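PDB 5A8U: polyhedrin from Orgyia pseudotsugata cypovirus 5, which forms the crystalline matrix of the virus occlusion bodies, large polyhedra that shelter the virus outside its host until insect larvae eat them. Local coordinates for residues Asn31-Leu36 with Val45-Gly50; Asp106-Gln111 with Tyr176-Asp181; Gln111-Gly116 with Leu243-Ser248; Ala122-Phe127 with Gly191-Arg196; Ile156-Met161 with Ala171-Tyr176. All blocks are in the same frame, centred on the assembly; numbering follows the deposited sequence.

Contact 1 of 5, residues Asn31-Leu36 with Val45-Gly50; sequences NVTVVL and VYNWQG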
# COMPACT_ATOMS: atom_id res chain seq x y z
N ASN A 31 0.11 14.40 10.90
CA ASN A 31 0.56 14.48 9.51
C ASN A 31 2.04 14.20 9.42
O ASN A 31 2.82 14.67 10.24
CB ASN A 31 0.28 15.86 8.92
CG ASN A 31 -1.15 16.03 8.48
OD1 ASN A 31 -1.48 15.86 7.31
ND2 ASN A 31 -2.02 16.37 9.42
N VAL A 32 2.42 13.44 8.41
CA VAL A 32 3.82 13.23 8.09
C VAL A 32 3.96 13.62 6.63
O VAL A 32 3.20 13.15 5.78
CB VAL A 32 4.22 11.77 8.30
CG1 VAL A 32 5.68 11.56 7.91
CG2 VAL A 32 4.01 11.40 9.78
N THR A 33 4.91 14.51 6.35
CA THR A 33 5.15 14.95 4.99
C THR A 33 6.61 14.69 4.64
O THR A 33 7.53 14.97 5.42
CB THR A 33 4.79 16.43 4.80
OG1 THR A 33 3.45 16.64 5.25
CG2 THR A 33 4.87 16.84 3.31
N VAL A 34 6.81 14.08 3.48
CA VAL A 34 8.15 13.97 2.93
C VAL A 34 8.22 14.91 1.74
O VAL A 34 7.40 14.83 0.82
CB VAL A 34 8.44 12.54 2.45
CG1 VAL A 34 9.65 12.50 1.47
CG2 VAL A 34 8.65 11.65 3.65
N VAL A 35 9.19 15.82 1.78
CA VAL A 35 9.37 16.75 0.68
C VAL A 35 10.71 16.48 0.03
O VAL A 35 11.75 16.64 0.65
CB VAL A 35 9.35 18.21 1.14
CG1 VAL A 35 9.43 19.13 -0.08
CG2 VAL A 35 8.07 18.50 1.89
N LEU A 36 10.68 16.05 -1.23
CA LEU A 36 11.92 15.72 -1.93
C LEU A 36 12.35 16.88 -2.80
O LEU A 36 11.52 17.50 -3.45
CB LEU A 36 11.70 14.49 -2.81
CG LEU A 36 11.33 13.27 -1.97
CD1 LEU A 36 10.75 12.18 -2.84
CD2 LEU A 36 12.57 12.76 -1.24
N VAL A 45 6.08 16.20 -3.14
CA VAL A 45 5.45 16.11 -1.82
C VAL A 45 4.69 14.81 -1.68
O VAL A 45 3.93 14.41 -2.57
CB VAL A 45 4.45 17.26 -1.64
CG1 VAL A 45 3.70 17.16 -0.28
CG2 VAL A 45 5.17 18.62 -1.81
N TYR A 46 4.89 14.15 -0.55
CA TYR A 46 4.04 13.04 -0.12
C TYR A 46 3.58 13.36 1.29
O TYR A 46 4.41 13.62 2.16
CB TYR A 46 4.84 11.74 -0.09
CG TYR A 46 5.28 11.24 -1.45
CD1 TYR A 46 4.43 10.46 -2.23
CD2 TYR A 46 6.53 11.57 -1.95
CE1 TYR A 46 4.83 10.00 -3.49
CE2 TYR A 46 6.94 11.12 -3.19
CZ TYR A 46 6.08 10.36 -3.96
OH TYR A 46 6.49 9.90 -5.19
N ASN A 47 2.27 13.34 1.50
CA ASN A 47 1.66 13.65 2.79
C ASN A 47 0.74 12.52 3.26
O ASN A 47 -0.25 12.19 2.61
CB ASN A 47 0.91 15.00 2.70
CG ASN A 47 -0.00 15.25 3.91
OD1 ASN A 47 -1.22 15.28 3.77
ND2 ASN A 47 0.59 15.41 5.09
N TRP A 48 1.13 11.89 4.37
CA TRP A 48 0.32 10.85 5.03
C TRP A 48 -0.41 11.42 6.26
O TRP A 48 0.12 12.29 6.95
CB TRP A 48 1.22 9.72 5.51
CG TRP A 48 1.94 8.90 4.47
CD1 TRP A 48 1.58 7.66 4.01
CD2 TRP A 48 3.18 9.22 3.83
NE1 TRP A 48 2.52 7.21 3.11
CE2 TRP A 48 3.50 8.15 2.98
CE3 TRP A 48 4.04 10.32 3.89
CZ2 TRP A 48 4.65 8.15 2.18
CZ3 TRP A 48 5.19 10.32 3.10
CH2 TRP A 48 5.48 9.24 2.26
N GLN A 49 -1.61 10.92 6.54
CA GLN A 49 -2.35 11.33 7.72
C GLN A 49 -2.78 10.08 8.48
O GLN A 49 -2.88 9.00 7.89
CB GLN A 49 -3.61 12.10 7.34
CG GLN A 49 -3.40 13.32 6.49
CD GLN A 49 -4.71 13.99 6.12
OE1 GLN A 49 -5.49 14.39 7.00
NE2 GLN A 49 -4.97 14.09 4.81
N GLY A 50 -3.03 10.22 9.77
CA GLY A 50 -3.52 9.09 10.56
C GLY A 50 -3.94 9.59 11.93
O GLY A 50 -3.81 10.77 12.23
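Val32 with Trp48 and Val34 with Tyr46 are the hydrogen-bonded pairs of this antiparallel hairpin, each pair closed by two backbone bonds; the shortest run from Trp48 N to Val32 O and from Val34 N to Tyr46 O, both 2.8 Å. In the non-hydrogen-bonded pairs, Thr33 with Asn47 between them and Asn31 with Gln49 beyond Trp48, the strands come closer, and Thr33 CA approaches Tyr46 O to 3.2 Å in a CA-H...O contact.

Asn31, Thr33, Asn47 and Gln49 share one face. The amide of Asn47 spends both N-H groups across the hairpin: ND2 lies 3.1 Å from Asn31 OD1, on a lone pair in the plane of that carbonyl, and 3.1 Å from Thr33 OG1, which is tilted out of the amide plane. The two asparagine amides are nearly coplanar, 7° apart. Asn47 OD1 is taken by Arg241, which suits an asparagine with donor and acceptor on one buried group.

Most of the apolar packing lies on the other face, where Val34 CG2 reaches Trp48 CZ3 at 3.7 Å and Leu36 CD1 touches the edge of the Tyr46 ring at CE2.

Strands 109-115 and 223-227 flank the hairpin within its sheet; helix 230-241 covers the asparagine face, and strand 53-58 packs on the valine and aromatic face.

Contact 2 of 5, residues Asp106-Gln111 with Tyr176-Asp181; sequences DPYAMQ and YVRFDD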
# COMPACT_ATOMS: atom_id res chain seq x y z
N ASP A 106 16.99 12.53 -9.70
CA ASP A 106 17.44 11.95 -8.43
C ASP A 106 17.51 13.04 -7.38
O ASP A 106 18.26 14.00 -7.53
CB ASP A 106 18.79 11.25 -8.57
CG ASP A 106 18.73 9.99 -9.44
OD1 ASP A 106 17.74 9.24 -9.32
OD2 ASP A 106 19.69 9.77 -10.23
N PRO A 107 16.69 12.93 -6.32
CA PRO A 107 16.62 14.07 -5.39
C PRO A 107 17.94 14.32 -4.67
O PRO A 107 18.68 13.37 -4.45
CB PRO A 107 15.53 13.63 -4.39
CG PRO A 107 15.58 12.13 -4.42
CD PRO A 107 15.88 11.78 -5.87
N TYR A 108 18.23 15.56 -4.29
CA TYR A 108 19.51 15.85 -3.62
C TYR A 108 19.35 16.02 -2.11
O TYR A 108 20.34 16.03 -1.36
CB TYR A 108 20.22 17.07 -4.23
CG TYR A 108 19.58 18.38 -3.85
CD1 TYR A 108 19.95 19.05 -2.69
CD2 TYR A 108 18.57 18.94 -4.62
CE1 TYR A 108 19.35 20.24 -2.32
CE2 TYR A 108 17.95 20.13 -4.26
CZ TYR A 108 18.34 20.77 -3.11
OH TYR A 108 17.71 21.96 -2.74
N ALA A 109 18.10 16.12 -1.67
CA ALA A 109 17.80 16.36 -0.26
C ALA A 109 16.33 16.08 0.01
O ALA A 109 15.53 15.98 -0.93
CB ALA A 109 18.13 17.81 0.13
N MET A 110 16.00 15.97 1.28
CA MET A 110 14.61 15.82 1.70
C MET A 110 14.37 16.60 2.99
O MET A 110 15.27 16.77 3.81
CB MET A 110 14.28 14.34 1.90
CG MET A 110 13.17 14.03 2.87
SD MET A 110 13.15 12.24 3.19
CE MET A 110 14.83 12.00 3.57
N GLN A 111 13.16 17.11 3.13
CA GLN A 111 12.67 17.60 4.42
C GLN A 111 11.60 16.61 4.91
O GLN A 111 10.68 16.27 4.17
CB GLN A 111 12.07 19.01 4.28
CG GLN A 111 11.72 19.60 5.63
CD GLN A 111 11.11 20.98 5.56
OE1 GLN A 111 10.62 21.49 6.57
NE2 GLN A 111 11.13 21.60 4.37
N TYR A 176 15.90 18.28 8.06
CA TYR A 176 16.42 18.50 6.72
C TYR A 176 17.69 17.69 6.52
O TYR A 176 18.59 17.70 7.37
CB TYR A 176 16.72 20.00 6.48
CG TYR A 176 17.37 20.28 5.14
CD1 TYR A 176 16.58 20.47 4.00
CD2 TYR A 176 18.75 20.34 5.01
CE1 TYR A 176 17.16 20.72 2.78
CE2 TYR A 176 19.34 20.60 3.78
CZ TYR A 176 18.54 20.79 2.67
OH TYR A 176 19.12 21.04 1.45
N VAL A 177 17.77 16.96 5.42
CA VAL A 177 18.99 16.19 5.18
C VAL A 177 19.38 16.10 3.71
O VAL A 177 18.54 15.92 2.82
CB VAL A 177 18.92 14.78 5.80
CG1 VAL A 177 17.92 13.91 5.05
CG2 VAL A 177 20.31 14.12 5.80
N ARG A 178 20.67 16.26 3.47
CA ARG A 178 21.22 16.15 2.14
C ARG A 178 21.58 14.70 1.84
O ARG A 178 22.07 13.97 2.70
CB ARG A 178 22.46 17.03 2.01
CG ARG A 178 22.18 18.52 2.07
CD ARG A 178 21.96 19.10 0.69
NE ARG A 178 21.77 20.55 0.72
CZ ARG A 178 22.75 21.44 0.62
NH1 ARG A 178 24.01 21.04 0.49
NH2 ARG A 178 22.48 22.74 0.64
N PHE A 179 21.34 14.31 0.59
CA PHE A 179 21.63 12.96 0.14
C PHE A 179 23.06 12.93 -0.42
O PHE A 179 23.27 13.06 -1.63
CB PHE A 179 20.60 12.55 -0.93
CG PHE A 179 19.18 12.43 -0.40
CD1 PHE A 179 18.93 12.27 0.96
CD2 PHE A 179 18.09 12.47 -1.27
CE1 PHE A 179 17.62 12.13 1.45
CE2 PHE A 179 16.79 12.33 -0.80
CZ PHE A 179 16.56 12.16 0.57
N ASP A 180 24.05 12.77 0.46
CA ASP A 180 25.45 12.93 0.05
C ASP A 180 26.36 11.83 0.61
O ASP A 180 27.57 12.01 0.70
CB ASP A 180 25.96 14.29 0.49
CG ASP A 180 25.85 14.49 2.00
OD1 ASP A 180 25.49 13.53 2.72
OD2 ASP A 180 26.11 15.62 2.45
N ASP A 181 25.75 10.71 1.00
CA ASP A 181 26.48 9.57 1.54
C ASP A 181 27.14 9.84 2.89
O ASP A 181 27.84 8.99 3.42
CB ASP A 181 27.51 9.04 0.53
CG ASP A 181 27.00 7.82 -0.24
OD1 ASP A 181 25.85 7.38 -0.00
OD2 ASP A 181 27.77 7.30 -1.07
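Phe179 and Met110 form the apolar centre of this contact. Phe179 points its CB toward the other segment and holds CG anti to the carbonyl carbon (chi1 -66°); its ring lies with one face against the backbone: Ala109 CA sits 4.0 Å above the ring plane, over the centre, and Met110 N lies over the same face nearer the rim. Pro107 O meets the ring at its edge, while Pro107 CG packs on CE2 at 3.8 Å. The methionine chain is extended to its sulfur and then bends at chi3 (50°), which swings CE round to the edge of the phenylalanine; CE and CB both come close to Phe179 CZ, CB at 3.4 Å. A flexible thioether suits this place, since its terminal methyl can also touch Val177 CG1.

The backbones belong to neighbouring antiparallel strands, 109-115 and 169-178, of the six-stranded sheet. Met110 and Val177 are a hydrogen-bonded pair, and beyond the end of the strand Phe179 N continues the ladder with a nearly straight bond to Tyr108 O of 2.8 Å.

On the opposite face of the sheet, Ala109 is small enough for the end of the Tyr176 side chain to come close, Ala109 CB 3.6 Å from Tyr176 OH. That hydroxyl accepts a 2.8 Å bond from Arg178 NE, nearly in the guanidinium plane. The arginine bends at chi2 (-92°), and its CD and NE pass beside the edge of the Tyr108 ring, NE 3.9 Å from CE1.

Contact 3 of 5, residues Gln111-Gly116 with Leu243-Ser248; sequences QFIVQG and LVYQNS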
# COMPACT_ATOMS: atom_id res chain seq x y z
N GLN A 111 13.16 17.11 3.13
CA GLN A 111 12.67 17.60 4.42
C GLN A 111 11.60 16.61 4.91
O GLN A 111 10.68 16.27 4.17
CB GLN A 111 12.07 19.01 4.28
CG GLN A 111 11.72 19.60 5.63
CD GLN A 111 11.11 20.98 5.56
OE1 GLN A 111 10.62 21.49 6.57
NE2 GLN A 111 11.13 21.60 4.37
N PHE A 112 11.75 16.14 6.14
CA PHE A 112 10.82 15.20 6.74
C PHE A 112 10.11 15.99 7.85
O PHE A 112 10.75 16.44 8.80
CB PHE A 112 11.60 14.00 7.30
CG PHE A 112 10.75 12.96 8.01
CD1 PHE A 112 9.92 12.12 7.28
CD2 PHE A 112 10.82 12.79 9.39
CE1 PHE A 112 9.14 11.15 7.92
CE2 PHE A 112 10.06 11.81 10.03
CZ PHE A 112 9.23 10.99 9.30
N ILE A 113 8.81 16.20 7.68
CA ILE A 113 8.07 17.07 8.60
C ILE A 113 6.98 16.27 9.30
O ILE A 113 6.20 15.59 8.66
CB ILE A 113 7.39 18.23 7.85
CG1 ILE A 113 8.34 18.82 6.80
CG2 ILE A 113 6.88 19.27 8.84
CD1 ILE A 113 7.67 19.80 5.85
N VAL A 114 6.93 16.37 10.62
CA VAL A 114 5.92 15.64 11.39
C VAL A 114 5.13 16.65 12.20
O VAL A 114 5.72 17.47 12.89
CB VAL A 114 6.59 14.63 12.35
CG1 VAL A 114 5.52 13.86 13.14
CG2 VAL A 114 7.49 13.66 11.58
N GLN A 115 3.80 16.62 12.09
CA GLN A 115 2.96 17.63 12.76
C GLN A 115 1.75 17.01 13.49
O GLN A 115 1.12 16.09 12.99
CB GLN A 115 2.50 18.68 11.74
CG GLN A 115 1.43 19.64 12.26
CD GLN A 115 1.10 20.75 11.27
OE1 GLN A 115 1.86 21.00 10.33
NE2 GLN A 115 -0.03 21.43 11.49
N GLY A 116 1.45 17.53 14.68
CA GLY A 116 0.29 17.04 15.43
C GLY A 116 0.71 16.82 16.87
O GLY A 116 1.81 17.21 17.24
N LEU A 243 -0.29 23.34 7.38
CA LEU A 243 0.84 22.46 7.60
C LEU A 243 2.11 23.30 7.72
O LEU A 243 2.45 24.03 6.80
CB LEU A 243 0.98 21.48 6.43
CG LEU A 243 -0.08 20.38 6.34
CD1 LEU A 243 -0.02 19.67 5.00
CD2 LEU A 243 0.13 19.39 7.47
N VAL A 244 2.81 23.20 8.84
CA VAL A 244 4.07 23.92 8.96
C VAL A 244 5.14 23.31 8.08
O VAL A 244 5.10 22.12 7.75
CB VAL A 244 4.59 24.03 10.42
CG1 VAL A 244 3.76 25.06 11.20
CG2 VAL A 244 4.60 22.66 11.09
N TYR A 245 6.09 24.14 7.69
CA TYR A 245 7.06 23.77 6.68
C TYR A 245 8.23 24.72 6.86
O TYR A 245 8.04 25.91 7.09
CB TYR A 245 6.42 24.00 5.30
CG TYR A 245 7.31 23.75 4.12
CD1 TYR A 245 8.17 24.73 3.64
CD2 TYR A 245 7.28 22.52 3.45
CE1 TYR A 245 8.99 24.50 2.55
CE2 TYR A 245 8.10 22.29 2.34
CZ TYR A 245 8.95 23.29 1.91
OH TYR A 245 9.76 23.06 0.83
N GLN A 246 9.45 24.20 6.76
CA GLN A 246 10.61 25.07 6.88
C GLN A 246 11.17 25.36 5.49
O GLN A 246 11.52 24.44 4.73
CB GLN A 246 11.68 24.44 7.77
CG GLN A 246 12.86 25.36 8.01
CD GLN A 246 13.97 24.68 8.77
OE1 GLN A 246 14.75 23.91 8.20
NE2 GLN A 246 14.03 24.92 10.08
N ASN A 247 11.26 26.64 5.12
CA ASN A 247 11.73 26.92 3.77
C ASN A 247 13.25 26.87 3.60
O ASN A 247 13.98 26.62 4.56
CB ASN A 247 11.12 28.22 3.22
CG ASN A 247 11.73 29.48 3.85
OD1 ASN A 247 12.75 29.45 4.53
ND2 ASN A 247 11.09 30.61 3.59
N SER A 248 13.70 27.11 2.37
CA SER A 248 15.11 27.00 1.99
C SER A 248 16.04 27.95 2.73
O SER A 248 17.27 27.81 2.64
CB SER A 248 15.26 27.23 0.47
OG SER A 248 14.69 26.15 -0.23
O HOH W 1 11.81 21.14 1.53
O HOH W 2 3.58 19.82 8.49
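Gln111 and Gln115 both place CG anti to the backbone N (chi1 -173° and 170°) and continue extended to CD, so that from one face of strand 109-115 their amides reach the backbone of 243-248. The Gln111 amide uses both its ends on Gln246: OE1 receives Gln246 N at 3.0 Å on a lone pair in its carbonyl plane, and NE2 gives a bent bond of 2.9 Å to Gln246 O. A glutamine suits this place because one side chain can serve the donor and the acceptor of a single residue; its OE1 is also held by Ser174 OG. NE2 lies 3.6 Å above the Tyr245 ring plane, toward the rim, and a water joins it to Tyr245 OH, which is bonded in turn to Glu230.

Gln115 OE1 takes Val244 N at 2.8 Å, and a second water bridges that oxygen to Val244 O. Between the two glutamines Ile113 supplies the apolar part, its CD1 3.6 Å from Tyr245 CD2 and its CG2 against Val244 O.

Here glutamine side chains stand in for the backbone bonds of a sheet: they fasten the irregular C-terminal chain, just beyond helix 230-241, across the face of the six-stranded sheet.

Contact 4 of 5, residues Ala122-Phe127 with Gly191-Arg196; sequences ATRLRF and GFEVYR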
# COMPACT_ATOMS: atom_id res chain seq x y z
N ALA A 122 9.48 8.87 19.93
CA ALA A 122 9.26 7.55 19.32
C ALA A 122 9.36 7.53 17.79
O ALA A 122 9.27 6.48 17.17
CB ALA A 122 7.91 6.98 19.77
N THR A 123 9.55 8.69 17.17
CA THR A 123 9.61 8.74 15.72
C THR A 123 10.80 7.95 15.18
O THR A 123 11.93 8.12 15.65
CB THR A 123 9.71 10.21 15.25
OG1 THR A 123 8.52 10.90 15.65
CG2 THR A 123 9.87 10.29 13.75
N ARG A 124 10.54 7.11 14.18
CA ARG A 124 11.60 6.43 13.43
C ARG A 124 11.66 6.89 11.99
O ARG A 124 10.63 6.94 11.31
CB ARG A 124 11.38 4.91 13.42
CG ARG A 124 11.65 4.26 14.76
CD ARG A 124 11.13 2.83 14.75
NE ARG A 124 11.67 2.03 15.84
CZ ARG A 124 11.15 0.88 16.25
NH1 ARG A 124 10.04 0.42 15.68
NH2 ARG A 124 11.72 0.20 17.23
N LEU A 125 12.86 7.17 11.50
CA LEU A 125 13.07 7.43 10.08
C LEU A 125 14.19 6.49 9.68
O LEU A 125 15.30 6.60 10.22
CB LEU A 125 13.45 8.89 9.81
CG LEU A 125 13.82 9.24 8.36
CD1 LEU A 125 12.72 8.91 7.34
CD2 LEU A 125 14.27 10.72 8.26
N ARG A 126 13.92 5.56 8.78
CA ARG A 126 14.96 4.61 8.39
C ARG A 126 15.45 4.86 6.98
O ARG A 126 14.65 5.02 6.05
CB ARG A 126 14.43 3.17 8.43
CG ARG A 126 13.81 2.72 9.77
CD ARG A 126 13.53 1.22 9.74
NE ARG A 126 12.74 0.75 10.89
CZ ARG A 126 11.41 0.67 10.90
NH1 ARG A 126 10.70 1.03 9.83
NH2 ARG A 126 10.78 0.22 11.99
N PHE A 127 16.77 4.85 6.80
CA PHE A 127 17.36 4.98 5.46
C PHE A 127 17.87 3.65 4.93
O PHE A 127 18.44 2.85 5.68
CB PHE A 127 18.49 6.00 5.48
CG PHE A 127 18.01 7.42 5.50
CD1 PHE A 127 17.39 7.95 4.38
CD2 PHE A 127 18.17 8.21 6.63
CE1 PHE A 127 16.92 9.25 4.38
CE2 PHE A 127 17.70 9.53 6.64
CZ PHE A 127 17.08 10.05 5.51
N GLY A 191 11.84 4.40 5.05
CA GLY A 191 10.67 3.96 5.79
C GLY A 191 10.56 4.82 7.04
O GLY A 191 11.56 5.32 7.55
N PHE A 192 9.35 5.03 7.53
CA PHE A 192 9.17 5.81 8.75
C PHE A 192 8.00 5.29 9.60
O PHE A 192 7.07 4.62 9.09
CB PHE A 192 8.94 7.30 8.41
CG PHE A 192 7.66 7.55 7.66
CD1 PHE A 192 6.45 7.68 8.34
CD2 PHE A 192 7.65 7.61 6.27
CE1 PHE A 192 5.25 7.87 7.65
CE2 PHE A 192 6.45 7.80 5.57
CZ PHE A 192 5.26 7.93 6.27
N GLU A 193 8.05 5.60 10.90
CA GLU A 193 6.92 5.34 11.81
C GLU A 193 6.76 6.53 12.73
O GLU A 193 7.74 7.01 13.29
CB GLU A 193 7.17 4.09 12.67
CG GLU A 193 7.53 2.85 11.86
CD GLU A 193 7.94 1.67 12.71
OE1 GLU A 193 8.19 1.86 13.93
OE2 GLU A 193 8.01 0.54 12.17
N VAL A 194 5.54 7.01 12.86
CA VAL A 194 5.24 8.15 13.73
C VAL A 194 4.02 7.78 14.58
O VAL A 194 3.09 7.14 14.09
CB VAL A 194 4.95 9.40 12.89
CG1 VAL A 194 4.25 10.52 13.70
CG2 VAL A 194 6.22 9.89 12.20
N TYR A 195 4.06 8.17 15.84
CA TYR A 195 3.10 7.71 16.82
C TYR A 195 2.42 8.84 17.59
O TYR A 195 3.05 9.83 17.96
CB TYR A 195 3.81 6.80 17.83
CG TYR A 195 4.43 5.56 17.22
CD1 TYR A 195 5.72 5.59 16.71
CD2 TYR A 195 3.72 4.37 17.15
CE1 TYR A 195 6.29 4.46 16.15
CE2 TYR A 195 4.28 3.23 16.60
CZ TYR A 195 5.56 3.28 16.11
OH TYR A 195 6.14 2.17 15.56
N ARG A 196 1.13 8.65 17.85
CA ARG A 196 0.32 9.55 18.66
C ARG A 196 0.88 9.73 20.06
O ARG A 196 1.22 8.74 20.74
CB ARG A 196 -1.09 8.94 18.73
CG ARG A 196 -1.99 9.42 19.86
CD ARG A 196 -2.51 10.81 19.63
NE ARG A 196 -3.18 10.99 18.33
CZ ARG A 196 -3.59 12.17 17.89
NH1 ARG A 196 -3.39 13.24 18.65
NH2 ARG A 196 -4.17 12.29 16.71
O HOH W 3 6.46 9.38 16.83
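Glu193 lies between Arg124 and Arg126 and gives each arginine one carboxylate oxygen. Arg124 runs alongside the glutamate, pointing the same way, and its NH1 meets OE1 at 2.9 Å on the syn side, the two flat groups turned 53° apart. Arg126 crosses obliquely, with its guanidinium nearly perpendicular to the carboxylate (89°); NH2 approaches Glu193 OE2 at 2.8 Å from above the carboxylate plane, though OE2 lies close to the plane of the guanidinium. Tyr195 OH donates to Glu193 OE1 at 2.6 Å from the face opposite Arg124 NH1. Such gripping would be expected to stabilise the ionised carboxylate.

These residues project from an antiparallel ladder in the three-stranded sheet 53-58, 189-195, 124-128. Arg124 with Glu193 and Arg126 with Gly191 are hydrogen-bonded pairs, the shortest bond being Arg126 N to Gly191 O at 2.7 Å. The charged cluster meets the third subunit, whose Ser219 OG bonds both Glu193 OE2 and Arg126 NH1 and whose Arg211 forms a cation-pi contact with Tyr195.

On the other side of the sheet Leu125 CD1 packs on Phe192 CB at 4.2 Å. Thr123 and Val194 lie side by side with their CG2 methyls 4.0 Å apart, while a water links Thr123 OG1 to Tyr195 N, 2.9 Å from the latter.

Contact 5 of 5, residues Ile156-Met161 with Ala171-Tyr176; sequences IINSKM and AGKSYY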
# COMPACT_ATOMS: atom_id res chain seq x y z
N ILE A 156 16.01 6.91 15.55
CA ILE A 156 15.32 7.80 16.47
C ILE A 156 15.89 9.18 16.22
O ILE A 156 16.89 9.57 16.82
CB ILE A 156 15.55 7.37 17.93
CG1 ILE A 156 15.00 5.94 18.13
CG2 ILE A 156 14.84 8.32 18.88
CD1 ILE A 156 13.49 5.84 17.92
N ILE A 157 15.23 9.92 15.34
CA ILE A 157 15.76 11.19 14.86
C ILE A 157 15.31 12.41 15.64
O ILE A 157 15.75 13.51 15.33
CB ILE A 157 15.38 11.43 13.38
CG1 ILE A 157 13.87 11.28 13.18
CG2 ILE A 157 16.19 10.52 12.46
CD1 ILE A 157 13.40 11.88 11.86
N ASN A 158 14.46 12.21 16.64
CA ASN A 158 13.85 13.33 17.35
C ASN A 158 14.83 14.45 17.70
O ASN A 158 14.56 15.62 17.45
CB ASN A 158 13.13 12.86 18.63
CG ASN A 158 12.39 13.99 19.31
OD1 ASN A 158 11.72 14.78 18.66
ND2 ASN A 158 12.53 14.08 20.62
N SER A 159 15.97 14.09 18.27
CA SER A 159 16.87 15.14 18.75
C SER A 159 17.45 16.00 17.62
O SER A 159 17.82 17.16 17.85
CB SER A 159 17.97 14.58 19.66
OG SER A 159 18.85 13.72 18.97
N LYS A 160 17.51 15.46 16.40
CA LYS A 160 17.99 16.23 15.24
C LYS A 160 16.88 17.04 14.56
O LYS A 160 17.15 17.85 13.68
CB LYS A 160 18.63 15.30 14.21
CG LYS A 160 19.98 14.71 14.60
CD LYS A 160 20.57 13.93 13.43
CE LYS A 160 22.08 13.76 13.56
NZ LYS A 160 22.74 13.37 12.27
N MET A 161 15.63 16.80 14.94
CA MET A 161 14.53 17.55 14.33
C MET A 161 14.42 18.95 14.94
O MET A 161 14.71 19.14 16.13
CB MET A 161 13.22 16.79 14.48
CG MET A 161 13.30 15.38 13.92
SD MET A 161 11.67 14.59 13.90
CE MET A 161 10.96 15.36 12.45
N ALA A 171 3.97 23.23 16.71
CA ALA A 171 3.02 22.47 15.90
C ALA A 171 3.62 21.19 15.34
O ALA A 171 2.93 20.18 15.16
CB ALA A 171 2.48 23.33 14.77
N GLY A 172 4.90 21.22 15.03
CA GLY A 172 5.53 20.06 14.46
C GLY A 172 7.03 20.18 14.55
O GLY A 172 7.56 21.10 15.18
N LYS A 173 7.72 19.23 13.92
CA LYS A 173 9.17 19.27 13.86
C LYS A 173 9.61 18.88 12.46
O LYS A 173 8.92 18.13 11.76
CB LYS A 173 9.80 18.31 14.87
CG LYS A 173 9.40 18.57 16.32
CD LYS A 173 10.37 17.79 17.20
CE LYS A 173 10.09 17.87 18.67
NZ LYS A 173 11.31 17.31 19.36
N SER A 174 10.76 19.40 12.06
CA SER A 174 11.25 19.16 10.71
C SER A 174 12.69 18.69 10.75
O SER A 174 13.50 19.17 11.56
CB SER A 174 11.15 20.45 9.88
OG SER A 174 11.80 20.31 8.64
N TYR A 175 13.03 17.77 9.85
CA TYR A 175 14.40 17.32 9.71
C TYR A 175 14.83 17.51 8.26
O TYR A 175 14.20 16.98 7.33
CB TYR A 175 14.54 15.86 10.15
CG TYR A 175 15.93 15.31 9.96
CD1 TYR A 175 17.03 15.97 10.50
CD2 TYR A 175 16.15 14.12 9.27
CE1 TYR A 175 18.32 15.48 10.33
CE2 TYR A 175 17.45 13.61 9.10
CZ TYR A 175 18.53 14.31 9.63
OH TYR A 175 19.81 13.83 9.47
N TYR A 176 15.90 18.28 8.06
CA TYR A 176 16.42 18.50 6.72
C TYR A 176 17.69 17.69 6.52
O TYR A 176 18.59 17.70 7.37
CB TYR A 176 16.72 20.00 6.48
CG TYR A 176 17.37 20.28 5.14
CD1 TYR A 176 16.58 20.47 4.00
CD2 TYR A 176 18.75 20.34 5.01
CE1 TYR A 176 17.16 20.72 2.78
CE2 TYR A 176 19.34 20.60 3.78
CZ TYR A 176 18.54 20.79 2.67
OH TYR A 176 19.12 21.04 1.45
O HOH W 4 14.15 18.42 18.79
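A short 3-10 turn ending at Lys160, leading into strand 162-166, outermost in the sheet of this chain, here packs against strand 169-178, the antiparallel neighbour of 162-166. The turn is closed by Lys160 N to Ile157 O and Met161 N to Asn158 O, and from it Asn158, Lys160 and Met161 reach the neighbouring strand.

Lys173 and Asn158 make the direct polar link. The lysine chain is extended beyond CG, with chi4 (-167°) carrying NZ outward to Asn158 OD1 at 2.7 Å; the donor is tilted 24° from the carbonyl plane. Asn158 holds CG anti to its backbone N (chi1 -175°), which brings the amide back toward the strand although its CB points away. One water accepts from Lys173 NZ and donates to Asn158 O and to Met161 O, 2.8 Å from the latter, tying the ammonium to the backbone of the turn as well.

Met161 packs between the strand's side chains, its CB 3.8 Å from Lys173 CB and its CG 4.0 Å from Tyr175 CB. Its bent end sets CE against Lys173 O at 3.5 Å. Lys160 and Tyr175 lie side by side and point the same way, the lysine methylenes following the ring from CB, 3.9 Å from Tyr175 CE1, out toward its hydroxyl. More deeply buried, Ile157 CD1 approaches the same ring and also packs on Phe112.

Lys173 suits its place by combining an aliphatic stem for Met161 with a charge at the end. Its ammonium is met by neutral oxygens, the Asn158 amide and a water, so the link probably rests on hydrogen bonding and charge-dipole attraction, with no carboxylate among its partners in the two segments.

Contacts 1, 2, 3 and 5 all draw on the six-stranded sheet, whereas contact 4 belongs to the three-stranded sheet stacked against it. Strand 109-115 is the common thread: it carries contacts 2 and 3, which share Gln111, and binds the hairpin of contact 1 through Val35 N to Gln111 O (2.8 Å). Ser174 of contact 5 reaches that same glutamine, its OG 2.7 Å from OE1. The sheets meet where Trp48 CD2 of contact 1 touches Phe192 CZ of contact 4 at 3.5 Å, and where Met110 of contact 2 and Val114 of contact 3 meet Phe127 and Val194 of contact 4, respectively. Contacts 4 and 5, with centres about 11 Å apart, join through Leu125 and Ile157.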